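Local coordinates for protein PHOX (Pseudomonas fluorescens, PDB 4AMF) that hydrolyses phosphate esters as an alkaline phosphatase of the PhoX family, with an iron-calcium cofactor that catalyses phosphotransfer within a beta-propeller, at residues 85-90 and 545-550; 191-196 and 237-242; 379-384 and 397-402. One frame throughout, in Å; residues are numbered along the deposited sequence.

Interaction 1. Residues 85-90 and 545-550; sequences NEYTNY and IQHPGE. With FEO (mu-oxo-diiron), chain I; ACP (phosphomethylphosphonic acid adenylate ester), chain C; EDO (1,2-ethanediol), chain K.
Glu-86 and Gln-546 meet across main chains that do not pair, their CA atoms 9.2 Å apart, closing to 7.2 Å between those of Asn-89 and Glu-550, so side chains span the gap between the loop after strand 78-85 and the end of strand 540-546. Glu-86 has CG anti to the backbone N (chi1 -169°) and an extended chain beyond, which delivers OE2 to iron FE1 at 2.0 Å. The other oxygen, OE1, receives Gln-546 NE2 at 3.3 Å, from above the carboxylate plane. A water lies within hydrogen-bonding distance of both Glu-86 OE1 and Gln-546 OE1 (2.8 Å from the latter). Glutamine suits this place because its amide offers an N-H to the carboxylate and a carbonyl oxygen to the water; NE2 is also bonded to the carbonyl of Asn-63. With an alanine here, Glu-86 OE1 would probably lose its amide donor and the water one anchor, leaving the carboxylate freer to turn about its iron bond. Tyr-87 lays its hydroxyl against the imidazole of His-547, OH 3.0 Å from CD2. A second water joins Tyr-87 OH (2.7 Å) to Glu-550 OE1 (2.6 Å). NE2 of His-547 is hydrogen-bonded to the calcium ligand Glu-528, making the histidine a second-shell residue. The loop after one antiparallel sheet and the strand end and turn of another thus converge on a central metal site, as is characteristic of a beta-propeller.

Interaction 2. Residues 191-196 and 237-242; sequences NFTDCF and NELNRH. With ACP (phosphomethylphosphonic acid adenylate ester), chain C.
The ring of Phe-192 lies between the carbonyl oxygen of His-242 on one face and the methyl CG2 of its own neighbour Thr-193 on the other; CE2 comes 3.4 Å from His-242 O. On Phe-196, Leu-239 sets CD1 over one ring face as a CH-pi contact, 3.8 Å from the ring centroid and 24° off the normal, while Glu-238 CG and His-242 CD2 come up to its edge. The carbonyl oxygens of Phe-192 and Thr-193 also lie in the Phe-196 ring plane, against the slightly positive C-H rim. The imidazole of His-242 has the carboxylate carbon of Glu-238 at its edge, in plane.

Leucine fits because one branch can reach forward: with CG of Leu-239 anti to its backbone N (chi1 -160°), CD1 lies against Phe-196 and also stands 4.3 Å from Thr-193 CG2. Closer to the backbone, CB of His-242 packs on Phe-192 CD2 at 3.6 Å. No hydrogen bond crosses between the segments; the polar groups find partners within 237-242 or elsewhere in the chain, as Thr-193 OG1 does with Lys-267. Bent at chi2, Glu-238 turns its carboxylate back over its own turn, taking a bond from His-242 NE2 to OE2 (3.0 Å) and a salt bridge from Arg-241 NE to OE1 (2.9 Å). Both donors come from above the carboxylate plane, while OE2 lies in the imidazole plane. Arg-229 adds a further salt bridge, so this buried negative charge is probably well compensated.

Asn-191, at the near end of 191-196, borders the substrate analogue, and Asp-194 is in a salt bridge with the pocket residue Arg-219. The arrangement is two 3-10 turns packed through an aromatic and aliphatic core, in the long connection between antiparallel strands 185-189 and 245-248 beside the nucleotide pocket.

Interaction 3. Residues 379-384 and 397-402; sequences MDRPEW and TLTNNA. With CA (calcium ion), chain G; ACP (phosphomethylphosphonic acid adenylate ester), chain C; FEO (mu-oxo-diiron), chain I.
Where Arg-381 meets Asn-400, oxygen O1B of the substrate analogue is gripped three ways: by Arg-381 NH2 at 2.7 Å in a nearly straight bond (175°), by the calcium ion, and by a water that also accepts from Arg-381 NH1 and Asn-400 ND2. Asn-400 OD1 accepts a hydrogen bond from Arg-381 NH1 at 3.0 Å, the side chains running alongside and the amide turned 60° from the guanidinium plane. Thr-399 CG2 sits over the centre of one guanidinium face, 3.4 Å from Arg-381 CZ, and ribose O3' of the analogue lies over the opposite face. Asn-400, Thr-399, the bond to O1B and a salt bridge between NE and Asp-288 together probably restrict the group's rotation.

Glu-383 binds calcium through both oxygens, while OE2 also bridges to iron FE2 at 2.1 Å. OE1 rests against Thr-399 CB, 3.1 Å away, and a calcium-bound water donates to Thr-399 OG1 (2.8 Å), which is also hydrogen-bonded to Pro-474 O. The main chains pair as a hairpin: Glu-383 N gives to Thr-397 O at 2.9 Å, and Thr-397 N to Trp-384 O. Pro-382, lacking an N-H, suits its non-hydrogen-bonded pairing with Leu-398. Further out, Asn-401 ND2, also bonded to Gln-409, bonds to Asp-380 OD1 at 3.0 Å, from above a carboxylate that is also salt-bridged to Arg-404.

Arg-381 and Glu-383, only two positions apart, therefore supply a cation for the beta-phosphoryl oxygen and a carboxylate shared by iron and calcium, consistent with neutralising the substrate's negative charge during phosphotransfer.

From the N terminus, 85-90 comes first, but its partner 545-550 lies near the end of the chain, so interaction 1 closes a loop of more than 450 residues and joins the sheet of strand 78-85 to that of strand 540-546. The other two fall within this span, one after the other and without crossing. Interaction 2 closes an excursion of about 40 residues between strands 185-189 and 245-248; interaction 3 closes the hairpin of strands 382-387 and 394-398. The three do not touch, their centres 20 to 22 Å apart, yet all border the substrate analogue, and interactions 1 and 3 share the diiron group and one iron-bound water.

Interaction 1. Residues 85-90 and 545-550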
loop_
_atom_site.group_PDB
_atom_site.type_symbol
_atom_site.label_atom_id
_atom_site.label_comp_id
_atom_site.label_asym_id
_atom_site.label_seq_id
_atom_site.Cartn_x
_atom_site.Cartn_y
_atom_site.Cartn_z
ATOM N N ASN A 85 2.497 9.152 0.874
ATOM C CA ASN A 85 3.929 9.466 0.775
ATOM C C ASN A 85 4.571 8.510 1.799
ATOM O O ASN A 85 4.436 8.680 2.976
ATOM C CB ASN A 85 4.188 10.923 1.084
ATOM C CG ASN A 85 3.470 11.804 0.108
ATOM O OD1 ASN A 85 2.604 12.605 0.487
ATOM N ND2 ASN A 85 3.922 11.761 -1.116
ATOM N N GLU A 86 5.189 7.447 1.313
ATOM C CA GLU A 86 5.595 6.329 2.183
ATOM C C GLU A 86 6.849 6.522 2.981
ATOM O O GLU A 86 6.890 6.152 4.161
ATOM C CB GLU A 86 5.677 5.038 1.323
ATOM C CG GLU A 86 5.827 3.785 2.206
ATOM C CD GLU A 86 6.068 2.485 1.492
ATOM O OE1 GLU A 86 6.824 2.479 0.501
ATOM O OE2 GLU A 86 5.398 1.499 1.864
ATOM N N TYR A 87 7.919 7.039 2.357
ATOM C CA TYR A 87 9.185 7.182 3.037
ATOM C C TYR A 87 10.044 8.193 2.305
ATOM O O TYR A 87 9.543 8.857 1.394
ATOM C CB TYR A 87 9.885 5.824 3.281
ATOM C CG TYR A 87 10.371 5.060 2.068
ATOM C CD1 TYR A 87 9.485 4.399 1.244
ATOM C CD2 TYR A 87 11.729 4.990 1.757
ATOM C CE1 TYR A 87 9.931 3.625 0.170
ATOM C CE2 TYR A 87 12.187 4.197 0.708
ATOM C CZ TYR A 87 11.275 3.601 -0.145
ATOM O OH TYR A 87 11.690 2.775 -1.164
ATOM N N THR A 88 11.310 8.308 2.647
ATOM C CA THR A 88 12.161 9.269 1.976
ATOM C C THR A 88 13.498 8.666 1.658
ATOM O O THR A 88 13.870 7.609 2.167
ATOM C CB THR A 88 12.234 10.559 2.784
ATOM O OG1 THR A 88 12.930 11.563 2.011
ATOM C CG2 THR A 88 12.911 10.373 4.149
ATOM N N ASN A 89 14.238 9.353 0.797
ATOM C CA ASN A 89 15.535 8.884 0.310
ATOM C C ASN A 89 16.566 9.851 0.813
ATOM O O ASN A 89 16.678 10.962 0.289
ATOM C CB ASN A 89 15.500 8.832 -1.236
ATOM C CG ASN A 89 14.244 8.142 -1.750
ATOM O OD1 ASN A 89 13.990 6.972 -1.444
ATOM N ND2 ASN A 89 13.361 8.854 -2.451
ATOM N N TYR A 90 17.277 9.478 1.887
ATOM C CA TYR A 90 18.213 10.382 2.519
ATOM C C TYR A 90 19.299 10.883 1.587
ATOM O O TYR A 90 19.768 11.986 1.802
ATOM C CB TYR A 90 18.852 9.750 3.757
ATOM C CG TYR A 90 17.940 9.397 4.911
ATOM C CD1 TYR A 90 16.713 10.048 5.090
ATOM C CD2 TYR A 90 18.365 8.543 5.914
ATOM C CE1 TYR A 90 15.946 9.845 6.231
ATOM C CE2 TYR A 90 17.554 8.259 7.009
ATOM C CZ TYR A 90 16.357 8.944 7.180
ATOM O OH TYR A 90 15.550 8.729 8.280
ATOM N N ILE A 545 5.426 6.743 -9.755
ATOM C CA ILE A 545 6.813 6.320 -9.963
ATOM C C ILE A 545 7.509 6.674 -8.659
ATOM O O ILE A 545 7.722 7.848 -8.364
ATOM C CB ILE A 545 7.447 7.040 -11.152
ATOM C CG1 ILE A 545 6.688 6.732 -12.435
ATOM C CG2 ILE A 545 8.927 6.719 -11.257
ATOM C CD1 ILE A 545 6.555 5.263 -12.811
ATOM N N GLN A 546 7.811 5.666 -7.855
ATOM C CA GLN A 546 8.373 5.837 -6.527
ATOM C C GLN A 546 9.862 5.577 -6.512
ATOM O O GLN A 546 10.341 4.625 -7.123
ATOM C CB GLN A 546 7.642 4.905 -5.554
ATOM C CG GLN A 546 7.850 5.251 -4.095
ATOM C CD GLN A 546 7.476 4.133 -3.155
ATOM O OE1 GLN A 546 7.888 2.992 -3.353
ATOM N NE2 GLN A 546 6.683 4.413 -2.123
ATOM N N HIS A 547 10.589 6.434 -5.814
ATOM C CA HIS A 547 12.025 6.397 -5.643
ATOM C C HIS A 547 12.826 6.136 -6.927
ATOM O O HIS A 547 13.729 5.303 -6.926
ATOM C CB HIS A 547 12.435 5.439 -4.519
ATOM C CG HIS A 547 12.057 4.002 -4.721
ATOM N ND1 HIS A 547 12.708 3.206 -5.642
ATOM C CD2 HIS A 547 11.110 3.258 -4.109
ATOM C CE1 HIS A 547 12.155 2.011 -5.563
ATOM N NE2 HIS A 547 11.187 1.988 -4.652
ATOM N N PRO A 548 12.551 6.870 -8.028
ATOM C CA PRO A 548 13.442 6.751 -9.201
ATOM C C PRO A 548 14.877 7.062 -8.727
ATOM O O PRO A 548 15.103 7.977 -7.917
ATOM C CB PRO A 548 12.912 7.827 -10.153
ATOM C CG PRO A 548 12.245 8.824 -9.254
ATOM C CD PRO A 548 11.604 7.990 -8.186
ATOM N N GLY A 549 15.833 6.263 -9.174
ATOM C CA GLY A 549 17.224 6.429 -8.786
ATOM C C GLY A 549 17.553 6.087 -7.352
ATOM O O GLY A 549 18.447 6.696 -6.776
ATOM N N GLU A 550 16.880 5.104 -6.748
ATOM C CA GLU A 550 17.174 4.771 -5.336
ATOM C C GLU A 550 18.658 4.435 -5.101
ATOM O O GLU A 550 19.161 4.639 -4.003
ATOM C CB GLU A 550 16.266 3.655 -4.850
ATOM C CG GLU A 550 16.474 2.304 -5.504
ATOM C CD GLU A 550 15.580 1.213 -4.936
ATOM O OE1 GLU A 550 14.865 1.471 -3.939
ATOM O OE2 GLU A 550 15.633 0.079 -5.467
HETATM FE FE1 FEO I . 4.968 -0.353 1.185
HETATM FE FE2 FEO I . 4.538 -3.700 1.091
HETATM O O FEO I . 4.525 -1.958 0.207
HETATM P PG ACP C . 7.383 -2.393 0.504
HETATM O O1G ACP C . 7.190 -2.183 -1.060
HETATM O O2G ACP C . 6.993 -0.989 1.265
HETATM O O3G ACP C . 6.583 -3.637 1.009
HETATM P PB ACP C . 9.784 -3.744 -0.441
HETATM O O1B ACP C . 8.858 -4.778 -0.944
HETATM O O2B ACP C . 10.465 -2.753 -1.412
HETATM C C3B ACP C . 9.065 -2.821 0.866
HETATM P PA ACP C . 12.445 -4.620 0.375
HETATM O O1A ACP C . 12.897 -3.310 0.889
HETATM O O2A ACP C . 13.111 -5.279 -0.792
HETATM O O3A ACP C . 10.900 -4.657 0.180
HETATM O "O5'" ACP C . 12.647 -5.751 1.565
HETATM C "C5'" ACP C . 12.009 -7.036 1.494
HETATM C "C4'" ACP C . 11.189 -7.299 2.731
HETATM O "O4'" ACP C . 12.078 -7.494 3.849
HETATM C "C3'" ACP C . 10.179 -6.247 3.179
HETATM O "O3'" ACP C . 9.012 -6.887 3.702
HETATM C "C2'" ACP C . 10.963 -5.447 4.220
HETATM O "O2'" ACP C . 10.084 -4.815 5.140
HETATM C "C1'" ACP C . 11.825 -6.539 4.865
HETATM N N9 ACP C . 13.108 -6.085 5.390
HETATM C C8 ACP C . 13.931 -5.118 4.873
HETATM N N7 ACP C . 15.033 -4.929 5.557
HETATM C C5 ACP C . 14.927 -5.833 6.605
HETATM C C6 ACP C . 15.744 -6.088 7.727
HETATM N N6 ACP C . 16.834 -5.377 8.031
HETATM N N1 ACP C . 15.342 -7.051 8.589
HETATM C C2 ACP C . 14.192 -7.692 8.349
HETATM N N3 ACP C . 13.331 -7.517 7.339
HETATM C C4 ACP C . 13.755 -6.565 6.504
HETATM C C1 EDO K . 14.026 9.944 -6.098
HETATM O O1 EDO K . 14.579 8.759 -5.513
HETATM C C2 EDO K . 14.278 11.144 -5.161
HETATM O O2 EDO K . 14.144 10.751 -3.843
HETATM O O HOH W 1 7.737 0.949 -1.407
HETATM O O HOH W 2 5.069 0.366 -1.041
HETATM O O HOH W 3 14.351 2.752 -1.726
#

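Interaction 2. Residues 191-196 and 237-242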
loop_
_atom_site.group_PDB
_atom_site.type_symbol
_atom_site.label_atom_id
_atom_site.label_comp_id
_atom_site.label_asym_id
_atom_site.label_seq_id
_atom_site.Cartn_x
_atom_site.Cartn_y
_atom_site.Cartn_z
ATOM N N ASN A 191 5.518 -0.232 7.238
ATOM C CA ASN A 191 6.784 -0.499 7.946
ATOM C C ASN A 191 7.115 0.560 9.009
ATOM O O ASN A 191 8.231 1.054 9.105
ATOM C CB ASN A 191 7.914 -0.689 6.941
ATOM C CG ASN A 191 7.752 -2.020 6.219
ATOM O OD1 ASN A 191 7.620 -3.056 6.878
ATOM N ND2 ASN A 191 7.634 -2.012 4.894
ATOM N N PHE A 192 6.140 0.845 9.849
ATOM C CA PHE A 192 6.275 1.854 10.903
ATOM C C PHE A 192 7.336 1.501 11.955
ATOM O O PHE A 192 7.972 2.393 12.496
ATOM C CB PHE A 192 4.915 2.088 11.577
ATOM C CG PHE A 192 4.451 0.961 12.471
ATOM C CD1 PHE A 192 3.777 -0.129 11.950
ATOM C CD2 PHE A 192 4.700 0.986 13.830
ATOM C CE1 PHE A 192 3.369 -1.172 12.775
ATOM C CE2 PHE A 192 4.327 -0.067 14.637
ATOM C CZ PHE A 192 3.662 -1.146 14.112
ATOM N N THR A 193 7.520 0.213 12.256
ATOM C CA THR A 193 8.463 -0.273 13.273
ATOM C C THR A 193 9.919 0.112 12.955
ATOM O O THR A 193 10.718 0.295 13.879
ATOM C CB THR A 193 8.322 -1.790 13.457
ATOM O OG1 THR A 193 8.474 -2.407 12.182
ATOM C CG2 THR A 193 6.966 -2.173 14.045
ATOM N N ASP A 194 10.248 0.249 11.647
ATOM C CA ASP A 194 11.582 0.637 11.162
ATOM C C ASP A 194 12.051 1.970 11.748
ATOM O O ASP A 194 13.244 2.174 11.919
ATOM C CB ASP A 194 11.523 0.851 9.648
ATOM C CG ASP A 194 11.283 -0.409 8.872
ATOM O OD1 ASP A 194 11.178 -1.496 9.519
ATOM O OD2 ASP A 194 11.184 -0.316 7.599
ATOM N N CYS A 195 11.104 2.874 12.065
ATOM C CA CYS A 195 11.368 4.224 12.572
ATOM C C CYS A 195 11.736 4.312 14.026
ATOM O O CYS A 195 12.125 5.389 14.479
ATOM C CB CYS A 195 10.155 5.090 12.289
ATOM S SG CYS A 195 9.721 5.151 10.532
ATOM N N PHE A 196 11.596 3.213 14.780
ATOM C CA PHE A 196 11.844 3.209 16.218
ATOM C C PHE A 196 13.189 2.599 16.531
ATOM O O PHE A 196 13.623 1.671 15.825
ATOM C CB PHE A 196 10.720 2.424 16.907
ATOM C CG PHE A 196 9.367 3.126 16.850
ATOM C CD1 PHE A 196 8.592 3.093 15.699
ATOM C CD2 PHE A 196 8.954 3.934 17.887
ATOM C CE1 PHE A 196 7.419 3.837 15.598
ATOM C CE2 PHE A 196 7.779 4.696 17.775
ATOM C CZ PHE A 196 7.015 4.615 16.659
ATOM N N ASN A 237 5.335 2.874 24.532
ATOM C CA ASN A 237 3.970 2.755 24.032
ATOM C C ASN A 237 3.738 3.501 22.753
ATOM O O ASN A 237 2.719 3.275 22.124
ATOM C CB ASN A 237 2.929 3.152 25.077
ATOM C CG ASN A 237 2.792 2.159 26.207
ATOM O OD1 ASN A 237 3.376 1.059 26.205
ATOM N ND2 ASN A 237 2.016 2.530 27.213
ATOM N N GLU A 238 4.655 4.406 22.343
ATOM C CA GLU A 238 4.481 5.069 21.060
ATOM C C GLU A 238 4.458 4.012 19.942
ATOM O O GLU A 238 3.736 4.163 18.955
ATOM C CB GLU A 238 5.594 6.088 20.800
ATOM C CG GLU A 238 5.340 6.923 19.563
ATOM C CD GLU A 238 4.165 7.878 19.642
ATOM O OE1 GLU A 238 3.627 8.090 20.758
ATOM O OE2 GLU A 238 3.884 8.535 18.613
ATOM N N LEU A 239 5.159 2.907 20.131
ATOM C CA LEU A 239 5.118 1.827 19.122
ATOM C C LEU A 239 3.689 1.310 18.852
ATOM O O LEU A 239 3.391 0.816 17.747
ATOM C CB LEU A 239 5.965 0.630 19.579
ATOM C CG LEU A 239 6.403 -0.347 18.453
ATOM C CD1 LEU A 239 7.480 0.289 17.568
ATOM C CD2 LEU A 239 6.882 -1.674 19.057
ATOM N N ASN A 240 2.813 1.373 19.878
ATOM C CA ASN A 240 1.437 0.888 19.772
ATOM C C ASN A 240 0.484 1.827 19.049
ATOM O O ASN A 240 -0.601 1.416 18.694
ATOM C CB ASN A 240 0.869 0.546 21.127
ATOM C CG ASN A 240 1.676 -0.521 21.807
ATOM O OD1 ASN A 240 2.238 -1.411 21.134
ATOM N ND2 ASN A 240 1.794 -0.457 23.126
ATOM N N ARG A 241 0.890 3.100 18.900
ATOM C CA ARG A 241 0.080 4.171 18.344
ATOM C C ARG A 241 0.260 4.327 16.843
ATOM O O ARG A 241 -0.292 5.261 16.243
ATOM C CB ARG A 241 0.362 5.448 19.144
ATOM C CG ARG A 241 -0.132 5.309 20.599
ATOM C CD ARG A 241 0.690 6.011 21.655
ATOM N NE ARG A 241 0.847 7.429 21.349
ATOM C CZ ARG A 241 -0.034 8.391 21.629
ATOM N NH1 ARG A 241 -1.180 8.104 22.233
ATOM N NH2 ARG A 241 0.222 9.646 21.295
ATOM N N HIS A 242 0.988 3.371 16.209
ATOM C CA HIS A 242 1.225 3.320 14.777
ATOM C C HIS A 242 1.037 1.865 14.353
ATOM O O HIS A 242 1.090 0.974 15.214
ATOM C CB HIS A 242 2.620 3.860 14.448
ATOM C CG HIS A 242 2.780 5.257 14.964
ATOM N ND1 HIS A 242 2.280 6.323 14.253
ATOM C CD2 HIS A 242 3.244 5.703 16.155
ATOM C CE1 HIS A 242 2.468 7.390 15.013
ATOM N NE2 HIS A 242 3.075 7.066 16.160
HETATM P PG ACP C . 7.383 -2.393 0.504
HETATM O O1G ACP C . 7.190 -2.183 -1.060
HETATM O O2G ACP C . 6.993 -0.989 1.265
HETATM O O3G ACP C . 6.583 -3.637 1.009
HETATM P PB ACP C . 9.784 -3.744 -0.441
HETATM O O1B ACP C . 8.858 -4.778 -0.944
HETATM O O2B ACP C . 10.465 -2.753 -1.412
HETATM C C3B ACP C . 9.065 -2.821 0.866
HETATM P PA ACP C . 12.445 -4.620 0.375
HETATM O O1A ACP C . 12.897 -3.310 0.889
HETATM O O2A ACP C . 13.111 -5.279 -0.792
HETATM O O3A ACP C . 10.900 -4.657 0.180
HETATM O "O5'" ACP C . 12.647 -5.751 1.565
HETATM C "C5'" ACP C . 12.009 -7.036 1.494
HETATM C "C4'" ACP C . 11.189 -7.299 2.731
HETATM O "O4'" ACP C . 12.078 -7.494 3.849
HETATM C "C3'" ACP C . 10.179 -6.247 3.179
HETATM O "O3'" ACP C . 9.012 -6.887 3.702
HETATM C "C2'" ACP C . 10.963 -5.447 4.220
HETATM O "O2'" ACP C . 10.084 -4.815 5.140
HETATM C "C1'" ACP C . 11.825 -6.539 4.865
HETATM N N9 ACP C . 13.108 -6.085 5.390
HETATM C C8 ACP C . 13.931 -5.118 4.873
HETATM N N7 ACP C . 15.033 -4.929 5.557
HETATM C C5 ACP C . 14.927 -5.833 6.605
HETATM C C6 ACP C . 15.744 -6.088 7.727
HETATM N N6 ACP C . 16.834 -5.377 8.031
HETATM N N1 ACP C . 15.342 -7.051 8.589
HETATM C C2 ACP C . 14.192 -7.692 8.349
HETATM N N3 ACP C . 13.331 -7.517 7.339
HETATM C C4 ACP C . 13.755 -6.565 6.504
#

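Interaction 3. Residues 379-384 and 397-402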
loop_
_atom_site.group_PDB
_atom_site.type_symbol
_atom_site.label_atom_id
_atom_site.label_comp_id
_atom_site.label_asym_id
_atom_site.label_seq_id
_atom_site.Cartn_x
_atom_site.Cartn_y
_atom_site.Cartn_z
ATOM N N MET A 379 1.739 -16.346 5.126
ATOM C CA MET A 379 1.692 -16.078 3.705
ATOM C C MET A 379 2.950 -15.444 3.173
ATOM O O MET A 379 3.738 -14.839 3.903
ATOM C CB MET A 379 0.514 -15.123 3.378
ATOM C CG MET A 379 -0.848 -15.589 3.885
ATOM S SD MET A 379 -1.347 -17.158 3.132
ATOM C CE MET A 379 -1.722 -16.572 1.490
ATOM N N ASP A 380 3.117 -15.580 1.835
ATOM C CA ASP A 380 4.252 -14.962 1.142
ATOM C C ASP A 380 4.047 -13.472 0.905
ATOM O O ASP A 380 3.855 -13.034 -0.228
ATOM C CB ASP A 380 4.516 -15.658 -0.208
ATOM C CG ASP A 380 5.074 -17.058 -0.128
ATOM O OD1 ASP A 380 5.412 -17.497 0.985
ATOM O OD2 ASP A 380 5.201 -17.706 -1.194
ATOM N N ARG A 381 4.115 -12.677 1.969
ATOM C CA ARG A 381 4.049 -11.220 1.863
ATOM C C ARG A 381 2.850 -10.647 1.130
ATOM O O ARG A 381 2.948 -10.185 -0.011
ATOM C CB ARG A 381 5.330 -10.678 1.238
ATOM C CG ARG A 381 6.543 -10.823 2.128
ATOM C CD ARG A 381 7.691 -10.087 1.521
ATOM N NE ARG A 381 7.379 -8.656 1.470
ATOM C CZ ARG A 381 7.995 -7.761 0.704
ATOM N NH1 ARG A 381 9.021 -8.120 -0.064
ATOM N NH2 ARG A 381 7.609 -6.493 0.718
ATOM N N PRO A 382 1.676 -10.688 1.761
ATOM C CA PRO A 382 0.515 -10.057 1.137
ATOM C C PRO A 382 0.743 -8.555 0.963
ATOM O O PRO A 382 1.033 -7.855 1.943
ATOM C CB PRO A 382 -0.658 -10.387 2.076
ATOM C CG PRO A 382 -0.064 -11.019 3.289
ATOM C CD PRO A 382 1.421 -11.177 3.123
ATOM N N GLU A 383 0.582 -8.065 -0.262
ATOM C CA GLU A 383 0.633 -6.641 -0.524
ATOM C C GLU A 383 -0.784 -6.187 -0.905
ATOM O O GLU A 383 -1.675 -6.359 -0.062
ATOM C CB GLU A 383 1.787 -6.236 -1.450
ATOM C CG GLU A 383 3.131 -6.407 -0.747
ATOM C CD GLU A 383 4.285 -5.606 -1.335
ATOM O OE1 GLU A 383 4.841 -6.076 -2.341
ATOM O OE2 GLU A 383 4.589 -4.487 -0.858
ATOM N N TRP A 384 -1.035 -5.595 -2.060
ATOM C CA TRP A 384 -2.348 -5.033 -2.323
ATOM C C TRP A 384 -3.403 -6.089 -2.532
ATOM O O TRP A 384 -3.158 -7.102 -3.196
ATOM C CB TRP A 384 -2.346 -4.086 -3.531
ATOM C CG TRP A 384 -1.582 -2.828 -3.343
ATOM C CD1 TRP A 384 -0.325 -2.716 -2.848
ATOM C CD2 TRP A 384 -1.877 -1.571 -3.970
ATOM N NE1 TRP A 384 0.137 -1.430 -3.010
ATOM C CE2 TRP A 384 -0.747 -0.741 -3.789
ATOM C CE3 TRP A 384 -2.978 -1.072 -4.683
ATOM C CZ2 TRP A 384 -0.693 0.549 -4.280
ATOM C CZ3 TRP A 384 -2.868 0.167 -5.272
ATOM C CH2 TRP A 384 -1.768 0.991 -5.007
ATOM N N THR A 397 -1.832 -9.630 -4.091
ATOM C CA THR A 397 -0.490 -9.995 -4.429
ATOM C C THR A 397 0.208 -10.622 -3.232
ATOM O O THR A 397 0.004 -10.202 -2.093
ATOM C CB THR A 397 0.296 -8.800 -4.965
ATOM O OG1 THR A 397 0.224 -7.759 -3.996
ATOM C CG2 THR A 397 -0.225 -8.307 -6.258
ATOM N N LEU A 398 1.043 -11.623 -3.496
ATOM C CA LEU A 398 1.940 -12.281 -2.527
ATOM C C LEU A 398 3.288 -12.056 -3.195
ATOM O O LEU A 398 3.652 -12.747 -4.147
ATOM C CB LEU A 398 1.568 -13.757 -2.408
ATOM C CG LEU A 398 0.168 -14.015 -1.907
ATOM C CD1 LEU A 398 -0.182 -15.465 -2.002
ATOM C CD2 LEU A 398 -0.004 -13.503 -0.476
ATOM N N THR A 399 3.932 -10.969 -2.834
ATOM C CA THR A 399 5.037 -10.407 -3.614
ATOM C C THR A 399 6.257 -11.259 -3.769
ATOM O O THR A 399 6.817 -11.318 -4.867
ATOM C CB THR A 399 5.357 -8.972 -3.200
ATOM O OG1 THR A 399 6.022 -8.312 -4.299
ATOM C CG2 THR A 399 6.127 -8.896 -1.941
ATOM N N ASN A 400 6.648 -11.939 -2.705
ATOM C CA ASN A 400 7.765 -12.888 -2.694
ATOM C C ASN A 400 7.896 -13.403 -1.281
ATOM O O ASN A 400 7.219 -12.898 -0.382
ATOM C CB ASN A 400 9.115 -12.236 -3.154
ATOM C CG ASN A 400 9.428 -10.895 -2.564
ATOM O OD1 ASN A 400 9.639 -10.770 -1.354
ATOM N ND2 ASN A 400 9.591 -9.880 -3.408
ATOM N N ASN A 401 8.764 -14.391 -1.063
ATOM C CA ASN A 401 9.115 -14.863 0.262
ATOM C C ASN A 401 10.368 -15.716 0.196
ATOM O O ASN A 401 10.278 -16.939 0.053
ATOM C CB ASN A 401 8.004 -15.633 0.955
ATOM C CG ASN A 401 8.362 -15.977 2.387
ATOM O OD1 ASN A 401 9.446 -15.688 2.894
ATOM N ND2 ASN A 401 7.427 -16.599 3.075
ATOM N N ALA A 402 11.513 -15.051 0.280
ATOM C CA ALA A 402 12.826 -15.705 0.260
ATOM C C ALA A 402 12.979 -16.780 1.354
ATOM O O ALA A 402 13.802 -17.694 1.203
ATOM C CB ALA A 402 13.930 -14.667 0.376
HETATM CA CA CA G . 6.767 -4.257 -2.201
HETATM P PG ACP C . 7.383 -2.393 0.504
HETATM O O1G ACP C . 7.190 -2.183 -1.060
HETATM O O2G ACP C . 6.993 -0.989 1.265
HETATM O O3G ACP C . 6.583 -3.637 1.009
HETATM P PB ACP C . 9.784 -3.744 -0.441
HETATM O O1B ACP C . 8.858 -4.778 -0.944
HETATM O O2B ACP C . 10.465 -2.753 -1.412
HETATM C C3B ACP C . 9.065 -2.821 0.866
HETATM P PA ACP C . 12.445 -4.620 0.375
HETATM O O1A ACP C . 12.897 -3.310 0.889
HETATM O O2A ACP C . 13.111 -5.279 -0.792
HETATM O O3A ACP C . 10.900 -4.657 0.180
HETATM O "O5'" ACP C . 12.647 -5.751 1.565
HETATM C "C5'" ACP C . 12.009 -7.036 1.494
HETATM C "C4'" ACP C . 11.189 -7.299 2.731
HETATM O "O4'" ACP C . 12.078 -7.494 3.849
HETATM C "C3'" ACP C . 10.179 -6.247 3.179
HETATM O "O3'" ACP C . 9.012 -6.887 3.702
HETATM C "C2'" ACP C . 10.963 -5.447 4.220
HETATM O "O2'" ACP C . 10.084 -4.815 5.140
HETATM C "C1'" ACP C . 11.825 -6.539 4.865
HETATM N N9 ACP C . 13.108 -6.085 5.390
HETATM C C8 ACP C . 13.931 -5.118 4.873
HETATM N N7 ACP C . 15.033 -4.929 5.557
HETATM C C5 ACP C . 14.927 -5.833 6.605
HETATM C C6 ACP C . 15.744 -6.088 7.727
HETATM N N6 ACP C . 16.834 -5.377 8.031
HETATM N N1 ACP C . 15.342 -7.051 8.589
HETATM C C2 ACP C . 14.192 -7.692 8.349
HETATM N N3 ACP C . 13.331 -7.517 7.339
HETATM C C4 ACP C . 13.755 -6.565 6.504
HETATM FE FE1 FEO I . 4.968 -0.353 1.185
HETATM FE FE2 FEO I . 4.538 -3.700 1.091
HETATM O O FEO I . 4.525 -1.958 0.207
HETATM O O HOH W 4 10.118 -7.110 -2.561
HETATM O O HOH W 5 7.421 -6.001 -3.560
HETATM O O HOH W 2 5.069 0.366 -1.041
#